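Leucine aminopeptidase 1 (Caenorhabditis elegans, PDB 2HC9) is a zinc-dependent peptidase of the M17 family that releases N-terminal amino acids, preferably leucine, from peptides and probably acts as a digestive enzyme. Local coordinates at residues A[39-44]-A[108-113]; A[43-48]-A[70-75]. The protein carries 1 engineered substitution. All coordinates share one frame; numbering follows the deposited sequence.

Interaction 1 of 2, residues A[39-44]-A[108-113]; sequences KEVAQK and NVHFVL
The imidazole of His110, on strand 108-113, turns its CE1 edge to CG2 of Val41, a residue of the helix that reaches into 39-44. CG of His110 lies anti to the backbone N (chi1 -166°), which carries the ring out from the strand towards the helix. Val41 comes from the opposite direction, and its two methyls meet the ring differently. CG2 approaches near the ring plane, 3.7 Å from His110 CE1, whereas CG1 of Val41 lies well to one side of that plane, beside His110 ND1 at 3.9 Å. The remaining ring nitrogen, NE2, is hydrogen-bonded to Asp149 on the adjacent strand 145-151, a bond that limits rotation of the ring.

Phe111, lying between the two touching residues of the strand, belongs to its other side, where it packs on Ile127 of helix 120-128. Val112 then points its side chain to the same side of the sheet as His110. Its CG2 and CG1 of Val41 meet tip to tip at 4.0 Å, an ordinary van der Waals distance. The same valine of the helix also touches Leu20 on strand 18-25, so one side chain spans two neighbouring strands.

The contact buries 103 Å² in all and joins helix 36-42 to a sheet of the N-terminal domain. Its chemistry is dispersion between valine methyls, and between methyls and an imidazole: the helix is fitted by shape, while the polar demand of His110 NE2 is met within the sheet by Asp149, whose carboxylate would probably polarise the ring.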
loop_
_atom_site.group_PDB
_atom_site.type_symbol
_atom_site.label_atom_id
_atom_site.label_comp_id
_atom_site.label_asym_id
_atom_site.label_seq_id
_atom_site.Cartn_x
_atom_site.Cartn_y
_atom_site.Cartn_z
ATOM N N LYS A 39 -37.710 -30.519 36.713
ATOM C CA LYS A 39 -37.658 -31.939 36.369
ATOM C C LYS A 39 -38.634 -32.274 35.252
ATOM O O LYS A 39 -38.297 -32.993 34.320
ATOM C CB LYS A 39 -37.974 -32.805 37.598
ATOM C CG LYS A 39 -38.134 -34.287 37.323
ATOM C CD LYS A 39 -38.231 -35.025 38.665
ATOM C CE LYS A 39 -38.573 -36.493 38.498
ATOM N NZ LYS A 39 -38.578 -37.171 39.835
ATOM N N GLU A 40 -39.844 -31.742 35.348
ATOM C CA GLU A 40 -40.857 -31.961 34.320
ATOM C C GLU A 40 -40.329 -31.583 32.935
ATOM O O GLU A 40 -40.522 -32.315 31.971
ATOM C CB GLU A 40 -42.096 -31.149 34.666
ATOM C CG GLU A 40 -43.321 -31.398 33.811
ATOM C CD GLU A 40 -44.483 -30.484 34.214
ATOM O OE1 GLU A 40 -44.761 -30.356 35.433
ATOM O OE2 GLU A 40 -45.107 -29.880 33.311
ATOM N N VAL A 41 -39.643 -30.446 32.854
ATOM C CA VAL A 41 -39.132 -29.923 31.585
ATOM C C VAL A 41 -37.856 -30.657 31.116
ATOM O O VAL A 41 -37.666 -30.918 29.926
ATOM C CB VAL A 41 -38.976 -28.365 31.694
ATOM C CG1 VAL A 41 -37.975 -27.815 30.708
ATOM C CG2 VAL A 41 -40.341 -27.700 31.497
ATOM N N ALA A 42 -36.993 -31.023 32.051
ATOM C CA ALA A 42 -35.668 -31.510 31.687
ATOM C C ALA A 42 -35.556 -33.015 31.520
ATOM O O ALA A 42 -34.579 -33.486 30.941
ATOM C CB ALA A 42 -34.609 -31.006 32.665
ATOM N N GLN A 43 -36.524 -33.782 32.035
ATOM C CA GLN A 43 -36.345 -35.232 32.118
ATOM C C GLN A 43 -36.493 -35.969 30.788
ATOM O O GLN A 43 -36.111 -37.132 30.678
ATOM C CB GLN A 43 -37.194 -35.870 33.228
ATOM C CG GLN A 43 -38.684 -35.841 32.976
ATOM C CD GLN A 43 -39.505 -36.442 34.125
ATOM O OE1 GLN A 43 -40.720 -36.306 34.161
ATOM N NE2 GLN A 43 -38.836 -37.104 35.058
ATOM N N LYS A 44 -37.004 -35.289 29.760
ATOM C CA LYS A 44 -36.832 -35.747 28.373
ATOM C C LYS A 44 -35.350 -35.987 28.049
ATOM O O LYS A 44 -34.995 -36.926 27.335
ATOM C CB LYS A 44 -37.423 -34.729 27.394
ATOM C CG LYS A 44 -38.139 -33.557 28.055
ATOM C CD LYS A 44 -39.650 -33.695 27.982
ATOM C CE LYS A 44 -40.336 -32.538 28.681
ATOM N NZ LYS A 44 -41.639 -32.169 28.050
ATOM N N ASN A 108 -40.825 -25.001 18.916
ATOM C CA ASN A 108 -40.647 -24.246 20.164
ATOM C C ASN A 108 -39.187 -24.274 20.616
ATOM O O ASN A 108 -38.530 -25.327 20.585
ATOM C CB ASN A 108 -41.488 -24.860 21.294
ATOM C CG ASN A 108 -42.939 -25.071 20.896
ATOM O OD1 ASN A 108 -43.464 -26.185 20.976
ATOM N ND2 ASN A 108 -43.592 -24.007 20.479
ATOM N N VAL A 109 -38.683 -23.128 21.068
ATOM C CA VAL A 109 -37.452 -23.118 21.875
ATOM C C VAL A 109 -37.759 -22.682 23.294
ATOM O O VAL A 109 -38.299 -21.603 23.525
ATOM C CB VAL A 109 -36.352 -22.241 21.281
ATOM C CG1 VAL A 109 -35.028 -22.475 22.052
ATOM C CG2 VAL A 109 -36.181 -22.597 19.813
ATOM N N HIS A 110 -37.426 -23.543 24.239
ATOM C CA HIS A 110 -37.714 -23.273 25.629
ATOM C C HIS A 110 -36.392 -23.007 26.374
ATOM O O HIS A 110 -35.541 -23.913 26.467
ATOM C CB HIS A 110 -38.431 -24.491 26.233
ATOM C CG HIS A 110 -39.067 -24.220 27.568
ATOM N ND1 HIS A 110 -39.664 -25.211 28.317
ATOM C CD2 HIS A 110 -39.216 -23.072 28.274
ATOM C CE1 HIS A 110 -40.149 -24.686 29.433
ATOM N NE2 HIS A 110 -39.888 -23.393 29.433
ATOM N N PHE A 111 -36.223 -21.783 26.874
ATOM C CA PHE A 111 -35.094 -21.470 27.777
ATOM C C PHE A 111 -35.541 -21.565 29.213
ATOM O O PHE A 111 -36.552 -20.970 29.604
ATOM C CB PHE A 111 -34.497 -20.069 27.533
ATOM C CG PHE A 111 -33.837 -19.942 26.187
ATOM C CD1 PHE A 111 -32.462 -20.122 26.055
ATOM C CD2 PHE A 111 -34.616 -19.729 25.046
ATOM C CE1 PHE A 111 -31.862 -20.067 24.790
ATOM C CE2 PHE A 111 -34.033 -19.665 23.778
ATOM C CZ PHE A 111 -32.653 -19.829 23.640
ATOM N N VAL A 112 -34.748 -22.284 29.992
ATOM C CA VAL A 112 -34.843 -22.205 31.445
ATOM C C VAL A 112 -33.620 -21.436 31.946
ATOM O O VAL A 112 -32.489 -21.946 31.926
ATOM C CB VAL A 112 -34.899 -23.584 32.103
ATOM C CG1 VAL A 112 -34.964 -23.405 33.634
ATOM C CG2 VAL A 112 -36.146 -24.360 31.603
ATOM N N LEU A 113 -33.877 -20.219 32.376
ATOM C CA LEU A 113 -32.815 -19.292 32.801
ATOM C C LEU A 113 -32.764 -19.198 34.324
ATOM O O LEU A 113 -33.616 -18.552 34.946
ATOM C CB LEU A 113 -33.039 -17.906 32.179
ATOM C CG LEU A 113 -32.074 -16.772 32.615
ATOM C CD1 LEU A 113 -30.620 -17.111 32.235
ATOM C CD2 LEU A 113 -32.488 -15.461 31.961
#

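Interaction 2 of 2, residues A[43-48]-A[70-75]; sequences QKFVTD and ELAHLI
With CG anti to its carbonyl carbon (chi1 -55°), Phe45 swings its ring out of the loop that follows helix 36-42 and lays it over the start of strand 72-75. The side chain of Leu71 crosses that of Phe45 at about a right angle, touching it through CB.

The main contact is a CH-pi interaction. The methyl CB of Ala72 sits 3.6 Å from the centroid of the Phe45 ring and 9° off the ring normal, almost exactly above its middle. All six ring carbons are consequently at similar distances from the methyl, with CG of Phe45 nearest to Ala72 CB at 3.7 Å. Leu71 CB adds a second apolar touch near the far end of the ring, approaching obliquely at 3.8 Å from Phe45 CE1. On the opposite face, in the conformer given, CB of the adjacent Lys44 lies 3.9 Å above the ring plane, over the rim.

Phe45 also meets the ring of His68 and touches Leu20 on strand 18-25. Replacing Phe45 by an alanine removes the ring, and the methyl of Ala72 is likely to lose its aromatic cover, with a gap opened between loop and strand. Glu70, just before the touching residues, forms a salt bridge to Arg58 of a second subunit. This is loop-on-sheet packing within an alpha/beta domain: an aromatic from the connection between helices 36-42 and 49-58 closes over a strand of the macro-like N-terminal domain of M17 aminopeptidases.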
loop_
_atom_site.group_PDB
_atom_site.type_symbol
_atom_site.label_atom_id
_atom_site.label_comp_id
_atom_site.label_asym_id
_atom_site.label_seq_id
_atom_site.Cartn_x
_atom_site.Cartn_y
_atom_site.Cartn_z
ATOM N N GLN A 43 -36.524 -33.782 32.035
ATOM C CA GLN A 43 -36.345 -35.232 32.118
ATOM C C GLN A 43 -36.493 -35.969 30.788
ATOM O O GLN A 43 -36.111 -37.132 30.678
ATOM C CB GLN A 43 -37.194 -35.870 33.228
ATOM C CG GLN A 43 -38.684 -35.841 32.976
ATOM C CD GLN A 43 -39.505 -36.442 34.125
ATOM O OE1 GLN A 43 -40.720 -36.306 34.161
ATOM N NE2 GLN A 43 -38.836 -37.104 35.058
ATOM N N LYS A 44 -37.004 -35.289 29.760
ATOM C CA LYS A 44 -36.832 -35.747 28.373
ATOM C C LYS A 44 -35.350 -35.987 28.049
ATOM O O LYS A 44 -34.995 -36.926 27.335
ATOM C CB LYS A 44 -37.423 -34.729 27.394
ATOM C CG LYS A 44 -38.139 -33.557 28.055
ATOM C CD LYS A 44 -39.650 -33.695 27.982
ATOM C CE LYS A 44 -40.336 -32.538 28.681
ATOM N NZ LYS A 44 -41.639 -32.169 28.050
ATOM N N PHE A 45 -34.484 -35.126 28.584
ATOM C CA PHE A 45 -33.085 -35.111 28.170
ATOM C C PHE A 45 -32.122 -35.557 29.252
ATOM O O PHE A 45 -31.082 -36.143 28.954
ATOM C CB PHE A 45 -32.719 -33.719 27.645
ATOM C CG PHE A 45 -33.612 -33.247 26.538
ATOM C CD1 PHE A 45 -33.567 -33.860 25.285
ATOM C CD2 PHE A 45 -34.510 -32.209 26.749
ATOM C CE1 PHE A 45 -34.390 -33.434 24.254
ATOM C CE2 PHE A 45 -35.357 -31.778 25.732
ATOM C CZ PHE A 45 -35.294 -32.384 24.477
ATOM N N VAL A 46 -32.467 -35.284 30.511
ATOM C CA VAL A 46 -31.630 -35.676 31.643
ATOM C C VAL A 46 -32.332 -36.769 32.475
ATOM O O VAL A 46 -33.483 -36.600 32.886
ATOM C CB VAL A 46 -31.294 -34.451 32.522
ATOM C CG1 VAL A 46 -30.440 -34.853 33.716
ATOM C CG2 VAL A 46 -30.575 -33.372 31.674
ATOM N N THR A 47 -31.635 -37.882 32.703
ATOM C CA THR A 47 -32.269 -39.114 33.192
ATOM C C THR A 47 -32.994 -38.903 34.515
ATOM O O THR A 47 -34.207 -39.102 34.604
ATOM C CB THR A 47 -31.251 -40.257 33.347
ATOM O OG1 THR A 47 -30.621 -40.492 32.084
ATOM C CG2 THR A 47 -31.955 -41.545 33.803
ATOM N N ASP A 48 -32.240 -38.483 35.524
ATOM C CA ASP A 48 -32.771 -38.232 36.859
ATOM C C ASP A 48 -31.846 -37.280 37.595
ATOM O O ASP A 48 -30.857 -36.812 37.036
ATOM C CB ASP A 48 -32.883 -39.543 37.647
ATOM C CG ASP A 48 -31.617 -40.394 37.571
ATOM O OD1 ASP A 48 -30.487 -39.853 37.659
ATOM O OD2 ASP A 48 -31.763 -41.628 37.428
ATOM N N GLU A 70 -29.478 -33.410 19.108
ATOM C CA GLU A 70 -29.829 -32.194 18.345
ATOM C C GLU A 70 -30.742 -31.184 19.037
ATOM O O GLU A 70 -30.783 -30.027 18.623
ATOM C CB GLU A 70 -30.409 -32.541 16.972
ATOM C CG GLU A 70 -31.732 -33.271 17.057
ATOM C CD GLU A 70 -32.351 -33.530 15.699
ATOM O OE1 GLU A 70 -31.699 -33.242 14.672
ATOM O OE2 GLU A 70 -33.515 -33.997 15.672
ATOM N N LEU A 71 -31.466 -31.612 20.067
ATOM C CA LEU A 71 -32.580 -30.824 20.605
ATOM C C LEU A 71 -32.270 -30.038 21.871
ATOM O O LEU A 71 -33.097 -29.257 22.330
ATOM C CB LEU A 71 -33.795 -31.713 20.894
ATOM C CG LEU A 71 -34.567 -32.249 19.689
ATOM C CD1 LEU A 71 -35.605 -33.288 20.132
ATOM C CD2 LEU A 71 -35.184 -31.132 18.850
ATOM N N ALA A 72 -31.122 -30.259 22.497
ATOM C CA ALA A 72 -30.979 -29.704 23.854
ATOM C C ALA A 72 -29.565 -29.373 24.266
ATOM O O ALA A 72 -28.628 -30.097 23.913
ATOM C CB ALA A 72 -31.615 -30.637 24.901
ATOM N N HIS A 73 -29.421 -28.312 25.059
ATOM C CA HIS A 73 -28.106 -27.819 25.488
ATOM C C HIS A 73 -28.167 -27.287 26.915
ATOM O O HIS A 73 -29.184 -26.715 27.312
ATOM C CB HIS A 73 -27.670 -26.667 24.572
ATOM C CG HIS A 73 -27.437 -27.077 23.156
ATOM N ND1 HIS A 73 -28.440 -27.094 22.210
ATOM C CD2 HIS A 73 -26.314 -27.487 22.524
ATOM C CE1 HIS A 73 -27.942 -27.492 21.055
ATOM N NE2 HIS A 73 -26.654 -27.741 21.219
ATOM N N LEU A 74 -27.070 -27.433 27.652
ATOM C CA LEU A 74 -26.851 -26.675 28.891
ATOM C C LEU A 74 -25.720 -25.663 28.634
ATOM O O LEU A 74 -24.649 -26.029 28.160
ATOM C CB LEU A 74 -26.422 -27.624 30.017
ATOM C CG LEU A 74 -25.960 -27.018 31.357
ATOM C CD1 LEU A 74 -27.116 -26.369 32.096
ATOM C CD2 LEU A 74 -25.345 -28.072 32.249
ATOM N N ILE A 75 -25.975 -24.408 28.972
ATOM C CA ILE A 75 -24.968 -23.353 28.898
ATOM C C ILE A 75 -24.571 -22.950 30.324
ATOM O O ILE A 75 -25.397 -22.465 31.102
ATOM C CB ILE A 75 -25.484 -22.127 28.092
ATOM C CG1 ILE A 75 -25.647 -22.510 26.612
ATOM C CG2 ILE A 75 -24.521 -20.914 28.251
ATOM C CD1 ILE A 75 -26.275 -21.363 25.755
#

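Overall arrangement
Interactions 1 and 2 have centres about 8 Å apart and start from the same piece of chain: helix 36-42 supplies the first, the loop leading to helix 49-58 the second, and both segments include Gln43 and Lys44. Their partners belong to one mixed sheet, in which strand 18-25 separates strands 108-114 and 72-77. Leu20 on that middle strand is touched from both contacts. Along the chain, the strand of interaction 2 comes first, followed much later by that of interaction 1. Together they fasten a helix and its following loop across three adjacent strands of the N-terminal domain, away from the zinc site of the catalytic domain.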